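Local coordinates for sensory box/GGDEF family protein (Caulobacter crescentus, PDB 4YME) that probably makes or breaks down cyclic di-GMP as a membrane sensory protein, of which this is the GGDEF (diguanylate cyclase family) domain, at residues Ile37-Asp42 with Ser125-Ser130; Pro74-Arg79 with Ile86-Ala91. All coordinates share one frame; numbering follows the deposited sequence.

Interaction 1 of 2, residues Ile37-Asp42 with Ser125-Ser130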
ATOM      1  N   ILE A  37      -5.421  -1.683  -1.671  1.00 15.48           N
ATOM      2  CA  ILE A  37      -4.355  -1.521  -2.620  1.00 15.82           C
ATOM      3  C   ILE A  37      -3.109  -2.131  -2.058  1.00 16.17           C
ATOM      4  O   ILE A  37      -2.621  -1.668  -1.025  1.00 16.15           O
ATOM      5  CB  ILE A  37      -4.129  -0.065  -2.967  1.00 17.43           C
ATOM      6  CG1 ILE A  37      -5.402   0.570  -3.508  1.00 18.80           C
ATOM      7  CG2 ILE A  37      -3.001   0.070  -3.961  1.00 18.88           C
ATOM      8  CD1 ILE A  37      -5.421   2.053  -3.634  1.00 20.94           C
ATOM      9  N   CYS A  38      -2.586  -3.148  -2.719  1.00 16.27           N
ATOM     10  CA  CYS A  38      -1.331  -3.773  -2.337  0.50 17.70           C
ATOM     11  C   CYS A  38      -0.195  -3.243  -3.214  1.00 17.35           C
ATOM     12  O   CYS A  38      -0.328  -3.192  -4.431  1.00 18.31           O
ATOM     13  CB  CYS A  38      -1.509  -5.288  -2.480  0.50 18.74           C
ATOM     14  SG  CYS A  38      -0.151  -6.331  -1.922  0.50 21.96           S
ATOM     15  N   ILE A  39       0.913  -2.850  -2.592  1.00 15.65           N
ATOM     16  CA  ILE A  39       1.983  -2.138  -3.273  1.00 17.23           C
ATOM     17  C   ILE A  39       3.300  -2.793  -2.977  1.00 17.79           C
ATOM     18  O   ILE A  39       3.534  -3.212  -1.841  1.00 17.22           O
ATOM     19  CB  ILE A  39       2.106  -0.708  -2.719  1.00 17.89           C
ATOM     20  CG1 ILE A  39       0.809   0.068  -2.902  1.00 18.83           C
ATOM     21  CG2 ILE A  39       3.324   0.033  -3.296  1.00 19.10           C
ATOM     22  CD1 ILE A  39       0.673   1.322  -2.044  1.00 20.93           C
ATOM     23  N   ASP A  40       4.165  -2.918  -3.979  1.00 18.15           N
ATOM     24  CA  ASP A  40       5.517  -3.337  -3.658  1.00 20.28           C
ATOM     25  C   ASP A  40       6.507  -2.554  -4.464  1.00 19.29           C
ATOM     26  O   ASP A  40       6.111  -1.823  -5.345  1.00 21.35           O
ATOM     27  CB  ASP A  40       5.712  -4.816  -3.652  1.00 22.48           C
ATOM     28  CG  ASP A  40       5.859  -5.424  -4.975  1.00 24.05           C
ATOM     29  OD1 ASP A  40       5.743  -4.735  -5.996  1.00 24.38           O
ATOM     30  OD2 ASP A  40       6.270  -6.609  -4.926  1.00 30.81           O
ATOM     31  N   LEU A  41       7.765  -2.601  -4.068  1.00 17.81           N
ATOM     32  CA  LEU A  41       8.789  -1.761  -4.671  1.00 18.27           C
ATOM     33  C   LEU A  41       9.566  -2.558  -5.727  1.00 19.23           C
ATOM     34  O   LEU A  41      10.005  -3.681  -5.492  1.00 21.92           O
ATOM     35  CB  LEU A  41       9.743  -1.198  -3.594  1.00 17.93           C
ATOM     36  CG  LEU A  41       9.045  -0.313  -2.560  1.00 17.84           C
ATOM     37  CD1 LEU A  41      10.083   0.198  -1.566  1.00 18.52           C
ATOM     38  CD2 LEU A  41       8.264   0.888  -3.220  1.00 19.63           C
ATOM     39  N   ASP A  42       9.807  -1.907  -6.852  1.00 19.51           N
ATOM     40  CA  ASP A  42      10.423  -2.585  -8.013  1.00 20.71           C
ATOM     41  C   ASP A  42      11.875  -2.936  -7.778  1.00 20.43           C
ATOM     42  O   ASP A  42      12.374  -3.944  -8.331  1.00 21.32           O
ATOM     43  CB  ASP A  42      10.268  -1.723  -9.252  1.00 21.77           C
ATOM     44  CG  ASP A  42       8.821  -1.690  -9.782  1.00 24.27           C
ATOM     45  OD1 ASP A  42       7.923  -2.375  -9.273  1.00 26.41           O
ATOM     46  OD2 ASP A  42       8.631  -0.907 -10.703  1.00 29.35           O
ATOM     47  N   SER A 125       7.218   1.467  -8.182  1.00 21.10           N
ATOM     48  CA  SER A 125       6.356   0.504  -7.507  1.00 21.10           C
ATOM     49  C   SER A 125       5.397  -0.170  -8.477  1.00 20.32           C
ATOM     50  O   SER A 125       5.162   0.336  -9.603  1.00 23.10           O
ATOM     51  CB  SER A 125       5.536   1.262  -6.490  1.00 21.74           C
ATOM     52  OG  SER A 125       4.666   2.217  -7.099  1.00 23.47           O
ATOM     53  N   SER A 126       4.829  -1.271  -8.019  1.00 19.21           N
ATOM     54  CA  SER A 126       3.747  -1.965  -8.680  1.00 19.56           C
ATOM     55  C   SER A 126       2.614  -2.106  -7.715  1.00 18.90           C
ATOM     56  O   SER A 126       2.868  -2.123  -6.501  1.00 17.87           O
ATOM     57  CB  SER A 126       4.208  -3.333  -9.114  1.00 21.83           C
ATOM     58  OG  SER A 126       5.236  -3.250 -10.088  1.00 22.91           O
ATOM     59  N   LEU A 127       1.394  -2.154  -8.184  1.00 18.67           N
ATOM     60  CA  LEU A 127       0.258  -2.242  -7.303  1.00 19.79           C
ATOM     61  C   LEU A 127      -0.877  -3.054  -7.864  1.00 18.86           C
ATOM     62  O   LEU A 127      -0.998  -3.215  -9.113  1.00 20.05           O
ATOM     63  CB  LEU A 127      -0.186  -0.912  -6.768  1.00 23.74           C
ATOM     64  CG  LEU A 127      -0.689   0.158  -7.627  1.00 24.51           C
ATOM     65  CD1 LEU A 127      -2.092  -0.130  -8.080  1.00 26.32           C
ATOM     66  CD2 LEU A 127      -0.708   1.435  -6.768  1.00 24.28           C
ATOM     67  N   GLY A 128      -1.670  -3.598  -6.963  1.00 17.33           N
ATOM     68  CA  GLY A 128      -2.900  -4.318  -7.283  1.00 18.05           C
ATOM     69  C   GLY A 128      -4.024  -3.803  -6.447  1.00 17.78           C
ATOM     70  O   GLY A 128      -3.800  -3.463  -5.260  1.00 18.01           O
ATOM     71  N   VAL A 129      -5.220  -3.817  -6.974  1.00 17.19           N
ATOM     72  CA  VAL A 129      -6.385  -3.228  -6.346  1.00 17.78           C
ATOM     73  C   VAL A 129      -7.486  -4.264  -6.212  1.00 18.91           C
ATOM     74  O   VAL A 129      -7.858  -4.926  -7.204  1.00 19.48           O
ATOM     75  CB  VAL A 129      -6.929  -2.039  -7.160  1.00 19.60           C
ATOM     76  CG1 VAL A 129      -8.181  -1.417  -6.463  1.00 21.08           C
ATOM     77  CG2 VAL A 129      -5.866  -0.985  -7.332  1.00 21.30           C
ATOM     78  N   SER A 130      -8.081  -4.344  -5.035  1.00 18.38           N
ATOM     79  CA  SER A 130      -9.299  -5.103  -4.790  0.60 19.15           C
ATOM     80  C   SER A 130     -10.384  -4.195  -4.276  1.00 19.03           C
ATOM     81  O   SER A 130     -10.144  -3.306  -3.438  1.00 18.38           O
ATOM     82  CB  SER A 130      -9.051  -6.206  -3.785  0.60 21.12           C
ATOM     83  OG  SER A 130      -7.947  -6.966  -4.198  0.60 21.89           O
TER
HETATM   84  O   HOH W   1       6.689   1.414 -11.457  1.00 38.12           O
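Leu127 lies alongside Ile37 and Ile39 of the neighbouring antiparallel strand. Its CB sits 3.3 Å from Cys38 O and 4.1 Å from both Ile37 CG2 and Ile39 CG1. CG stands between the backbone N and the carbonyl carbon (chi1 63°), and the CD2 branch beyond it ends 3.9 Å from Ile37 CG2. Leu127 also meets Ala103 and Ile107 of helix 95-109, while Ile37 touches Leu102 and Leu106 of the same helix. Further along this face Ile37 CG1 meets Val129 CG2 at 4.2 Å. Strands 33-41 and 125-131 make up one edge of the antiparallel, ferredoxin-like GGDEF sheet of strand order 2-3-1-4, strand 125-131 being outermost. Within 37-42 and 125-130 the hydrogen-bonded pairs are Cys38 with Gly128 and Asp40 with Ser126, for instance Cys38 N to Gly128 O at 2.8 Å. The carbonyls also take CA-H groups, as where Leu127 CA lies 3.1 Å from Cys38 O. On the other face Cys38 packs on Leu150 of helix 139-156, and Asp40 OD1 approaches Ser126 CB while OD2 forms a salt bridge with Lys154. Past the strand end, Asp42 reaches back: OD1 comes 2.9 Å from Ser126 OG, a bond left open because that hydroxyl could also donate elsewhere, and a water donates to both Asp42 OD2 and Ser125 O, the latter at 2.6 Å.

Interaction 2 of 2, residues Pro74-Arg79 with Ile86-Ala91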
ATOM      1  N   PRO A  74     -10.222   9.066   6.568  1.00 18.99           N
ATOM      2  CA  PRO A  74     -10.418   7.721   7.107  1.00 18.34           C
ATOM      3  C   PRO A  74      -9.634   6.587   6.413  1.00 17.11           C
ATOM      4  O   PRO A  74      -9.742   5.425   6.815  1.00 17.50           O
ATOM      5  CB  PRO A  74     -11.930   7.494   6.866  1.00 18.14           C
ATOM      6  CG  PRO A  74     -12.214   8.296   5.626  1.00 18.88           C
ATOM      7  CD  PRO A  74     -11.383   9.510   5.755  1.00 19.28           C
ATOM      8  N   SER A  75      -8.868   6.942   5.386  1.00 17.53           N
ATOM      9  CA  SER A  75      -8.012   5.961   4.714  1.00 16.32           C
ATOM     10  C   SER A  75      -6.795   5.725   5.607  1.00 17.75           C
ATOM     11  O   SER A  75      -6.480   6.508   6.507  1.00 17.90           O
ATOM     12  CB  SER A  75      -7.650   6.487   3.331  1.00 16.41           C
ATOM     13  OG  SER A  75      -8.822   6.624   2.559  1.00 17.65           O
ATOM     14  N   PHE A  76      -6.073   4.638   5.338  1.00 15.83           N
ATOM     15  CA  PHE A  76      -4.927   4.291   6.176  1.00 16.23           C
ATOM     16  C   PHE A  76      -3.957   3.399   5.418  1.00 15.58           C
ATOM     17  O   PHE A  76      -4.300   2.772   4.417  1.00 15.69           O
ATOM     18  CB  PHE A  76      -5.379   3.645   7.509  1.00 17.12           C
ATOM     19  CG  PHE A  76      -6.413   2.551   7.375  1.00 17.54           C
ATOM     20  CD1 PHE A  76      -7.757   2.861   7.322  1.00 17.44           C
ATOM     21  CD2 PHE A  76      -6.050   1.200   7.389  1.00 18.70           C
ATOM     22  CE1 PHE A  76      -8.732   1.879   7.221  1.00 18.27           C
ATOM     23  CE2 PHE A  76      -7.029   0.245   7.341  1.00 18.15           C
ATOM     24  CZ  PHE A  76      -8.368   0.590   7.260  1.00 18.40           C
ATOM     25  N   ALA A  77      -2.738   3.335   5.933  1.00 15.46           N
ATOM     26  CA  ALA A  77      -1.615   2.625   5.303  1.00 15.69           C
ATOM     27  C   ALA A  77      -0.898   1.772   6.307  1.00 15.15           C
ATOM     28  O   ALA A  77      -0.780   2.124   7.487  1.00 15.37           O
ATOM     29  CB  ALA A  77      -0.695   3.564   4.659  1.00 16.20           C
ATOM     30  N   ALA A  78      -0.362   0.666   5.819  1.00 14.10           N
ATOM     31  CA  ALA A  78       0.340  -0.352   6.592  1.00 14.75           C
ATOM     32  C   ALA A  78       1.565  -0.862   5.843  1.00 14.91           C
ATOM     33  O   ALA A  78       1.575  -0.782   4.606  1.00 14.72           O
ATOM     34  CB  ALA A  78      -0.534  -1.533   6.872  1.00 16.14           C
ATOM     35  N   ARG A  79       2.567  -1.349   6.553  1.00 15.25           N
ATOM     36  CA  ARG A  79       3.628  -2.139   5.925  1.00 15.52           C
ATOM     37  C   ARG A  79       3.474  -3.550   6.484  1.00 18.68           C
ATOM     38  O   ARG A  79       3.377  -3.735   7.697  1.00 20.23           O
ATOM     39  CB  ARG A  79       5.018  -1.594   6.253  1.00 15.86           C
ATOM     40  CG  ARG A  79       6.126  -2.365   5.509  1.00 16.88           C
ATOM     41  CD  ARG A  79       7.529  -1.822   5.728  1.00 18.17           C
ATOM     42  NE  ARG A  79       7.986  -2.171   7.028  1.00 18.94           N
ATOM     43  CZ  ARG A  79       8.781  -3.210   7.326  1.00 19.29           C
ATOM     44  NH1 ARG A  79       9.266  -4.068   6.414  1.00 21.00           N
ATOM     45  NH2 ARG A  79       9.105  -3.407   8.574  1.00 20.67           N
ATOM     46  N   ILE A  86       0.241  -1.751   2.144  1.00 14.76           N
ATOM     47  CA  ILE A  86      -1.171  -1.780   1.843  1.00 15.81           C
ATOM     48  C   ILE A  86      -1.745  -0.418   2.137  1.00 15.31           C
ATOM     49  O   ILE A  86      -1.454   0.192   3.194  1.00 15.39           O
ATOM     50  CB  ILE A  86      -1.919  -2.807   2.697  1.00 19.11           C
ATOM     51  CG1 ILE A  86      -1.417  -4.200   2.454  1.00 22.69           C
ATOM     52  CG2 ILE A  86      -3.443  -2.675   2.532  1.00 19.34           C
ATOM     53  CD1 ILE A  86      -1.992  -4.827   1.328  1.00 26.08           C
ATOM     54  N   VAL A  87      -2.595   0.068   1.240  1.00 14.76           N
ATOM     55  CA  VAL A  87      -3.395   1.259   1.497  1.00 14.60           C
ATOM     56  C   VAL A  87      -4.841   0.872   1.419  1.00 15.09           C
ATOM     57  O   VAL A  87      -5.280   0.184   0.484  1.00 16.30           O
ATOM     58  CB  VAL A  87      -3.097   2.385   0.482  1.00 15.45           C
ATOM     59  CG1 VAL A  87      -4.106   3.486   0.616  1.00 17.40           C
ATOM     60  CG2 VAL A  87      -1.653   2.876   0.634  1.00 15.98           C
ATOM     61  N   VAL A  88      -5.601   1.259   2.435  1.00 13.57           N
ATOM     62  CA  VAL A  88      -7.043   1.104   2.439  1.00 14.53           C
ATOM     63  C   VAL A  88      -7.690   2.443   2.226  1.00 14.91           C
ATOM     64  O   VAL A  88      -7.474   3.372   2.995  1.00 14.74           O
ATOM     65  CB  VAL A  88      -7.540   0.424   3.738  1.00 14.20           C
ATOM     66  CG1 VAL A  88      -9.062   0.355   3.741  1.00 15.47           C
ATOM     67  CG2 VAL A  88      -6.899  -0.924   3.959  1.00 15.57           C
ATOM     68  N   GLN A  89      -8.476   2.531   1.145  1.00 15.26           N
ATOM     69  CA  GLN A  89      -9.146   3.769   0.758  1.00 16.12           C
ATOM     70  C   GLN A  89     -10.630   3.668   1.099  1.00 16.41           C
ATOM     71  O   GLN A  89     -11.316   2.770   0.657  1.00 16.46           O
ATOM     72  CB  GLN A  89      -9.027   3.951  -0.754  1.00 18.34           C
ATOM     73  CG  GLN A  89      -9.683   5.241  -1.187  1.00 20.60           C
ATOM     74  CD  GLN A  89      -9.882   5.279  -2.709  1.00 20.56           C
ATOM     75  OE1 GLN A  89     -10.346   4.293  -3.328  1.00 23.29           O
ATOM     76  NE2 GLN A  89      -9.551   6.387  -3.284  1.00 23.45           N
ATOM     77  N   ILE A  90     -11.095   4.631   1.903  1.00 16.44           N
ATOM     78  CA  ILE A  90     -12.518   4.863   2.114  1.00 17.32           C
ATOM     79  C   ILE A  90     -12.860   6.188   1.454  1.00 18.86           C
ATOM     80  O   ILE A  90     -12.282   7.216   1.767  1.00 19.04           O
ATOM     81  CB  ILE A  90     -12.870   4.919   3.598  1.00 17.17           C
ATOM     82  CG1 ILE A  90     -12.647   3.584   4.284  1.00 18.12           C
ATOM     83  CG2 ILE A  90     -14.345   5.291   3.766  1.00 18.01           C
ATOM     84  CD1 ILE A  90     -12.725   3.573   5.818  1.00 19.75           C
ATOM     85  N   ALA A  91     -13.841   6.149   0.565  1.00 22.31           N
ATOM     86  CA  ALA A  91     -14.137   7.331  -0.261  1.00 24.24           C
ATOM     87  C   ALA A  91     -15.577   7.296  -0.737  1.00 28.52           C
ATOM     88  O   ALA A  91     -16.353   6.509  -0.256  1.00 25.84           O
ATOM     89  CB  ALA A  91     -13.189   7.383  -1.435  1.00 24.50           C
TER
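The Phe76 ring carries Val88 over one face, with CB 3.8 Å from the ring centroid in a CH-pi contact and displaced toward the rim; Pro74 O lies at the edge, in plane. The two methyls of Val88 spread over the outer part of that face, CG1 3.6 Å from Phe76 CZ and CG2 3.6 Å from Phe76 CE2. A chi1 of 47° puts Phe76 CG between the backbone N and the carbonyl carbon, and the two side chains run side by side in the same direction. Arg19 of helix 13-30 adds a cation-pi contact to the ring, and Val88 touches Leu16 of that helix. Strands 76-81 and 84-91 form the beta hairpin that bears the GGDEF signature at and around its turn. Phe76 with Val88 and Ala78 with Ile86 are hydrogen-bonded pairs, with Val88 N 2.8 Å from Phe76 O in a nearly straight bond (166° at the hydrogen). Between them, Ala77 CB lies beside Val87 CG2 at 4.2 Å, on the opposite side of the sheet from Phe76. Just before strand 76-81, Ser75 takes over with its side chain: OG accepts from Ile90 N at 3.1 Å. Pro74, preceded by a cis peptide bond, lays CG against Ile90 CB, 4.0 Å away.

Interactions 1 and 2 are the two outer strand pairs of a single sheet, their centres about 13 Å apart, and along the chain interaction 2 is nested within the loop closed by interaction 1. They meet where strand 33-41 borders strand 84-91: Ile37 O and Val87 N are 2.9 Å apart, a probable hydrogen bond. Packing joins them on both faces, with Ile39 CD1 3.9 Å from Val87 CG2 and Cys38 CB 3.9 Å from Ile86 CD1. Asp83, in the signature turn of the hairpin, accepts a hydrogen bond from Leu41 N; in GGDEF domains this turn is part of the nucleotide site, probably here too.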